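Long-range contact in vacuolar protein sorting-associated protein 54 (Mus musculus, PDB 3N1E), which probably acts as a subunit of the GARP tethering complex in retrograde transport from endosomes to the trans-Golgi network: residues M32-Y43 with I84-Q95. Numbering follows the deposited sequence.
Sequences MDSLFDKLLSKY and INASYKLHLKKQ
F36 and L40 form the apolar centre where two helices of an all-helical bundle, the C-terminal domain of Vps54, pack together: segments 32-40 and 84-95, on helices 17-40 and 74-98, run nearly parallel, crossing at -21° with a closest axis approach of 9.2 Å. F36 is a knob in a hole made by I84, S87, Y88 and H91. Its ring brings CZ to 3.6 Å from I84 CG2, which lies at the ring edge, while the edge of Y88 turns to its face in a T-shaped pair. L40 sends CD1 between H91 CB and Y88 CD2, while its CD2 meets L92 CD1. M32 and I84 extend the apolar row at one end; at the other, Y43 CE2 lies 4.0 Å from L92 CD1, and the hydroxyl of Y43 bonds to D115. Helix 52-68 covers this seam through I57 on F36, C53 on L40 and M61 on both M32 and I84.

H91 is the reciprocal knob, set among D33, F36, D37 and L40 at the border with solvent. L90 CD2 lies over one face of its imidazole and D37 CB packs on the opposite one in a CH-pi contact. D33, its CG anti to the backbone N (chi1 178°), carries OD1 to two donors: S87 OG at 2.7 Å on the anti lone pair, and H91 NE2 at 2.6 Å from above the carboxylate plane. A water joins H91 ND1 to D37 OD1, so both ring nitrogens have partners that hold the imidazole's rotation.

Against the type I turn L40-Y43, Q95 bends at chi2 (70°) and passes CG close to L40 O. A second water donates to both S41 O and Q95 OE1, while Q95 NE2 gives a nearly straight bond of 2.9 Å to Y43 O, on a lone pair in the carbonyl plane.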
loop_
_atom_site.group_PDB
_atom_site.type_symbol
_atom_site.label_atom_id
_atom_site.label_comp_id
_atom_site.label_asym_id
_atom_site.label_seq_id
_atom_site.Cartn_x
_atom_site.Cartn_y
_atom_site.Cartn_z
ATOM N N MET A 32 -5.175 -4.884 5.714
ATOM C CA MET A 32 -5.391 -3.824 4.736
ATOM C C MET A 32 -6.116 -4.342 3.494
ATOM O O MET A 32 -6.960 -3.649 2.922
ATOM C CB MET A 32 -4.086 -3.128 4.348
ATOM C CG MET A 32 -3.350 -2.483 5.505
ATOM S SD MET A 32 -4.293 -1.180 6.324
ATOM C CE MET A 32 -4.330 0.070 5.067
ATOM N N ASP A 33 -5.784 -5.563 3.074
ATOM C CA ASP A 33 -6.473 -6.191 1.940
ATOM C C ASP A 33 -7.996 -6.247 2.154
ATOM O O ASP A 33 -8.768 -5.944 1.237
ATOM C CB ASP A 33 -5.897 -7.581 1.666
ATOM C CG ASP A 33 -6.613 -8.283 0.547
ATOM O OD1 ASP A 33 -6.369 -7.889 -0.616
ATOM O OD2 ASP A 33 -7.429 -9.194 0.844
ATOM N N SER A 34 -8.429 -6.599 3.377
ATOM C CA SER A 34 -9.851 -6.650 3.677
ATOM C C SER A 34 -10.502 -5.264 3.652
ATOM O O SER A 34 -11.613 -5.101 3.132
ATOM C CB SER A 34 -10.090 -7.389 5.000
ATOM O OG SER A 34 -9.636 -8.723 4.897
ATOM N N LEU A 35 -9.800 -4.249 4.162
ATOM C CA LEU A 35 -10.256 -2.857 4.056
ATOM C C LEU A 35 -10.428 -2.408 2.608
ATOM O O LEU A 35 -11.468 -1.819 2.247
ATOM C CB LEU A 35 -9.262 -1.927 4.782
ATOM C CG LEU A 35 -9.638 -0.441 4.689
ATOM C CD1 LEU A 35 -10.865 -0.100 5.575
ATOM C CD2 LEU A 35 -8.418 0.412 5.030
ATOM N N PHE A 36 -9.420 -2.679 1.782
ATOM C CA PHE A 36 -9.487 -2.328 0.357
ATOM C C PHE A 36 -10.639 -3.029 -0.351
ATOM O O PHE A 36 -11.306 -2.419 -1.174
ATOM C CB PHE A 36 -8.171 -2.619 -0.363
ATOM C CG PHE A 36 -6.980 -1.884 0.205
ATOM C CD1 PHE A 36 -7.134 -0.704 0.932
ATOM C CD2 PHE A 36 -5.690 -2.370 -0.033
ATOM C CE1 PHE A 36 -5.994 0.001 1.465
ATOM C CE2 PHE A 36 -4.558 -1.692 0.460
ATOM C CZ PHE A 36 -4.709 -0.497 1.199
ATOM N N ASP A 37 -10.860 -4.312 -0.048
ATOM C CA ASP A 37 -11.961 -5.038 -0.672
ATOM C C ASP A 37 -13.275 -4.380 -0.265
ATOM O O ASP A 37 -14.120 -4.124 -1.108
ATOM C CB ASP A 37 -11.962 -6.528 -0.288
ATOM C CG ASP A 37 -13.262 -7.246 -0.736
ATOM O OD1 ASP A 37 -13.528 -7.270 -1.953
ATOM O OD2 ASP A 37 -14.027 -7.749 0.120
ATOM N N LYS A 38 -13.428 -4.073 1.021
ATOM C CA LYS A 38 -14.677 -3.488 1.517
ATOM C C LYS A 38 -14.951 -2.150 0.864
ATOM O O LYS A 38 -16.053 -1.913 0.357
ATOM C CB LYS A 38 -14.609 -3.315 3.033
ATOM C CG LYS A 38 -15.878 -2.776 3.617
ATOM C CD LYS A 38 -15.699 -2.490 5.096
ATOM C CE LYS A 38 -16.406 -1.201 5.488
ATOM N NZ LYS A 38 -17.816 -1.174 5.025
ATOM N N LEU A 39 -13.927 -1.295 0.836
ATOM C CA LEU A 39 -14.098 0.067 0.319
ATOM C C LEU A 39 -14.214 0.123 -1.203
ATOM O O LEU A 39 -15.125 0.781 -1.726
ATOM C CB LEU A 39 -12.988 0.989 0.833
ATOM C CG LEU A 39 -12.964 1.266 2.346
ATOM C CD1 LEU A 39 -11.703 2.029 2.738
ATOM C CD2 LEU A 39 -14.244 2.022 2.770
ATOM N N LEU A 40 -13.311 -0.563 -1.904
ATOM C CA LEU A 40 -13.261 -0.468 -3.365
ATOM C C LEU A 40 -14.417 -1.193 -4.065
ATOM O O LEU A 40 -14.748 -0.842 -5.187
ATOM C CB LEU A 40 -11.902 -0.921 -3.896
ATOM C CG LEU A 40 -10.829 0.115 -3.554
ATOM C CD1 LEU A 40 -9.421 -0.457 -3.733
ATOM C CD2 LEU A 40 -11.009 1.381 -4.433
ATOM N N SER A 41 -15.032 -2.165 -3.390
ATOM C CA SER A 41 -16.204 -2.875 -3.927
ATOM C C SER A 41 -17.396 -1.940 -4.065
ATOM O O SER A 41 -18.341 -2.245 -4.801
ATOM C CB SER A 41 -16.598 -4.056 -3.025
ATOM O OG SER A 41 -15.616 -5.072 -3.042
ATOM N N LYS A 42 -17.361 -0.834 -3.309
ATOM C CA LYS A 42 -18.426 0.194 -3.288
ATOM C C LYS A 42 -18.017 1.497 -3.998
ATOM O O LYS A 42 -18.748 2.486 -3.990
ATOM C CB LYS A 42 -18.818 0.532 -1.842
ATOM C CG LYS A 42 -19.550 -0.570 -1.063
ATOM C CD LYS A 42 -19.849 -0.102 0.357
ATOM C CE LYS A 42 -20.840 -1.032 1.080
ATOM N NZ LYS A 42 -21.028 -0.651 2.523
ATOM N N TYR A 43 -16.834 1.517 -4.593
ATOM C CA TYR A 43 -16.314 2.765 -5.154
ATOM C C TYR A 43 -17.089 3.165 -6.393
ATOM O O TYR A 43 -17.306 2.346 -7.278
ATOM C CB TYR A 43 -14.842 2.541 -5.503
ATOM C CG TYR A 43 -14.121 3.654 -6.224
ATOM C CD1 TYR A 43 -14.100 4.955 -5.725
ATOM C CD2 TYR A 43 -13.422 3.386 -7.396
ATOM C CE1 TYR A 43 -13.395 5.968 -6.398
ATOM C CE2 TYR A 43 -12.719 4.394 -8.075
ATOM C CZ TYR A 43 -12.715 5.682 -7.562
ATOM O OH TYR A 43 -12.006 6.659 -8.233
ATOM N N ILE A 84 1.150 -3.797 0.309
ATOM C CA ILE A 84 -0.108 -3.079 0.504
ATOM C C ILE A 84 -0.535 -2.486 -0.846
ATOM O O ILE A 84 -1.682 -2.633 -1.261
ATOM C CB ILE A 84 0.040 -1.916 1.529
ATOM C CG1 ILE A 84 0.352 -2.418 2.954
ATOM C CG2 ILE A 84 -1.200 -1.028 1.528
ATOM C CD1 ILE A 84 -0.420 -3.568 3.424
ATOM N N ASN A 85 0.395 -1.834 -1.537
ATOM C CA ASN A 85 0.092 -1.277 -2.864
ATOM C C ASN A 85 -0.392 -2.331 -3.860
ATOM O O ASN A 85 -1.284 -2.076 -4.655
ATOM C CB ASN A 85 1.316 -0.525 -3.427
ATOM C CG ASN A 85 1.050 0.142 -4.748
ATOM O OD1 ASN A 85 1.657 -0.198 -5.785
ATOM N ND2 ASN A 85 0.154 1.063 -4.742
ATOM N N ALA A 86 0.204 -3.514 -3.820
ATOM C CA ALA A 86 -0.200 -4.578 -4.732
ATOM C C ALA A 86 -1.651 -4.981 -4.461
ATOM O O ALA A 86 -2.406 -5.207 -5.389
ATOM C CB ALA A 86 0.720 -5.778 -4.576
ATOM N N SER A 87 -2.022 -5.074 -3.180
ATOM C CA SER A 87 -3.398 -5.368 -2.804
ATOM C C SER A 87 -4.367 -4.272 -3.254
ATOM O O SER A 87 -5.423 -4.564 -3.796
ATOM C CB SER A 87 -3.500 -5.549 -1.276
ATOM O OG SER A 87 -4.864 -5.645 -0.878
ATOM N N TYR A 88 -4.003 -3.013 -3.005
ATOM C CA TYR A 88 -4.799 -1.898 -3.454
ATOM C C TYR A 88 -5.069 -1.971 -4.974
ATOM O O TYR A 88 -6.217 -1.847 -5.420
ATOM C CB TYR A 88 -4.094 -0.591 -3.068
ATOM C CG TYR A 88 -4.669 0.634 -3.723
ATOM C CD1 TYR A 88 -4.059 1.179 -4.843
ATOM C CD2 TYR A 88 -5.823 1.230 -3.230
ATOM C CE1 TYR A 88 -4.597 2.324 -5.461
ATOM C CE2 TYR A 88 -6.351 2.369 -3.825
ATOM C CZ TYR A 88 -5.741 2.891 -4.932
ATOM O OH TYR A 88 -6.265 4.026 -5.520
ATOM N N LYS A 89 -4.022 -2.187 -5.752
ATOM C CA LYS A 89 -4.136 -2.234 -7.205
ATOM C C LYS A 89 -5.034 -3.387 -7.632
ATOM O O LYS A 89 -5.815 -3.227 -8.556
ATOM C CB LYS A 89 -2.773 -2.371 -7.883
ATOM C CG LYS A 89 -1.955 -1.084 -7.779
ATOM C CD LYS A 89 -0.680 -1.130 -8.633
ATOM C CE LYS A 89 0.250 -2.209 -8.178
ATOM N NZ LYS A 89 1.403 -2.259 -9.145
ATOM N N LEU A 90 -4.936 -4.530 -6.951
ATOM C CA LEU A 90 -5.760 -5.687 -7.360
ATOM C C LEU A 90 -7.240 -5.354 -7.176
ATOM O O LEU A 90 -8.070 -5.626 -8.065
ATOM C CB LEU A 90 -5.328 -6.967 -6.591
ATOM C CG LEU A 90 -6.140 -8.250 -6.799
ATOM C CD1 LEU A 90 -5.222 -9.483 -6.643
ATOM C CD2 LEU A 90 -7.310 -8.298 -5.815
ATOM N N HIS A 91 -7.581 -4.766 -6.022
ATOM C CA HIS A 91 -8.968 -4.446 -5.737
ATOM C C HIS A 91 -9.485 -3.297 -6.594
ATOM O O HIS A 91 -10.651 -3.316 -7.014
ATOM C CB HIS A 91 -9.161 -4.195 -4.245
ATOM C CG HIS A 91 -8.979 -5.436 -3.431
ATOM N ND1 HIS A 91 -9.878 -6.483 -3.476
ATOM C CD2 HIS A 91 -8.002 -5.806 -2.573
ATOM C CE1 HIS A 91 -9.452 -7.452 -2.683
ATOM N NE2 HIS A 91 -8.319 -7.061 -2.117
ATOM N N LEU A 92 -8.610 -2.317 -6.872
ATOM C CA LEU A 92 -9.014 -1.191 -7.723
ATOM C C LEU A 92 -9.225 -1.696 -9.157
ATOM O O LEU A 92 -10.223 -1.341 -9.789
ATOM C CB LEU A 92 -7.973 -0.055 -7.685
ATOM C CG LEU A 92 -8.273 1.142 -8.612
ATOM C CD1 LEU A 92 -9.656 1.774 -8.383
ATOM C CD2 LEU A 92 -7.218 2.205 -8.346
ATOM N N LYS A 93 -8.296 -2.509 -9.662
ATOM C CA LYS A 93 -8.421 -3.094 -11.011
ATOM C C LYS A 93 -9.755 -3.859 -11.131
ATOM O O LYS A 93 -10.456 -3.693 -12.134
ATOM C CB LYS A 93 -7.230 -4.004 -11.324
ATOM C CG LYS A 93 -7.135 -4.438 -12.811
ATOM C CD LYS A 93 -5.685 -4.820 -13.132
ATOM C CE LYS A 93 -5.456 -6.300 -12.977
ATOM N NZ LYS A 93 -5.669 -7.041 -14.258
ATOM N N LYS A 94 -10.118 -4.651 -10.113
ATOM C CA LYS A 94 -11.368 -5.425 -10.137
ATOM C C LYS A 94 -12.581 -4.494 -10.286
ATOM O O LYS A 94 -13.507 -4.756 -11.075
ATOM C CB LYS A 94 -11.479 -6.269 -8.858
ATOM C CG LYS A 94 -12.654 -7.209 -8.783
ATOM C CD LYS A 94 -12.334 -8.372 -7.842
ATOM C CE LYS A 94 -11.304 -9.285 -8.499
ATOM N NZ LYS A 94 -10.678 -10.296 -7.579
ATOM N N GLN A 95 -12.577 -3.409 -9.526
ATOM C CA GLN A 95 -13.715 -2.500 -9.537
ATOM C C GLN A 95 -13.792 -1.723 -10.842
ATOM O O GLN A 95 -14.885 -1.501 -11.372
ATOM C CB GLN A 95 -13.700 -1.572 -8.309
ATOM C CG GLN A 95 -14.914 -0.609 -8.249
ATOM C CD GLN A 95 -16.263 -1.313 -7.941
ATOM O OE1 GLN A 95 -16.368 -2.553 -7.969
ATOM N NE2 GLN A 95 -17.292 -0.513 -7.634
HETATM O O HOH W 1 -12.503 -6.573 -4.415
HETATM O O HOH W 2 -18.403 -4.103 -6.892
#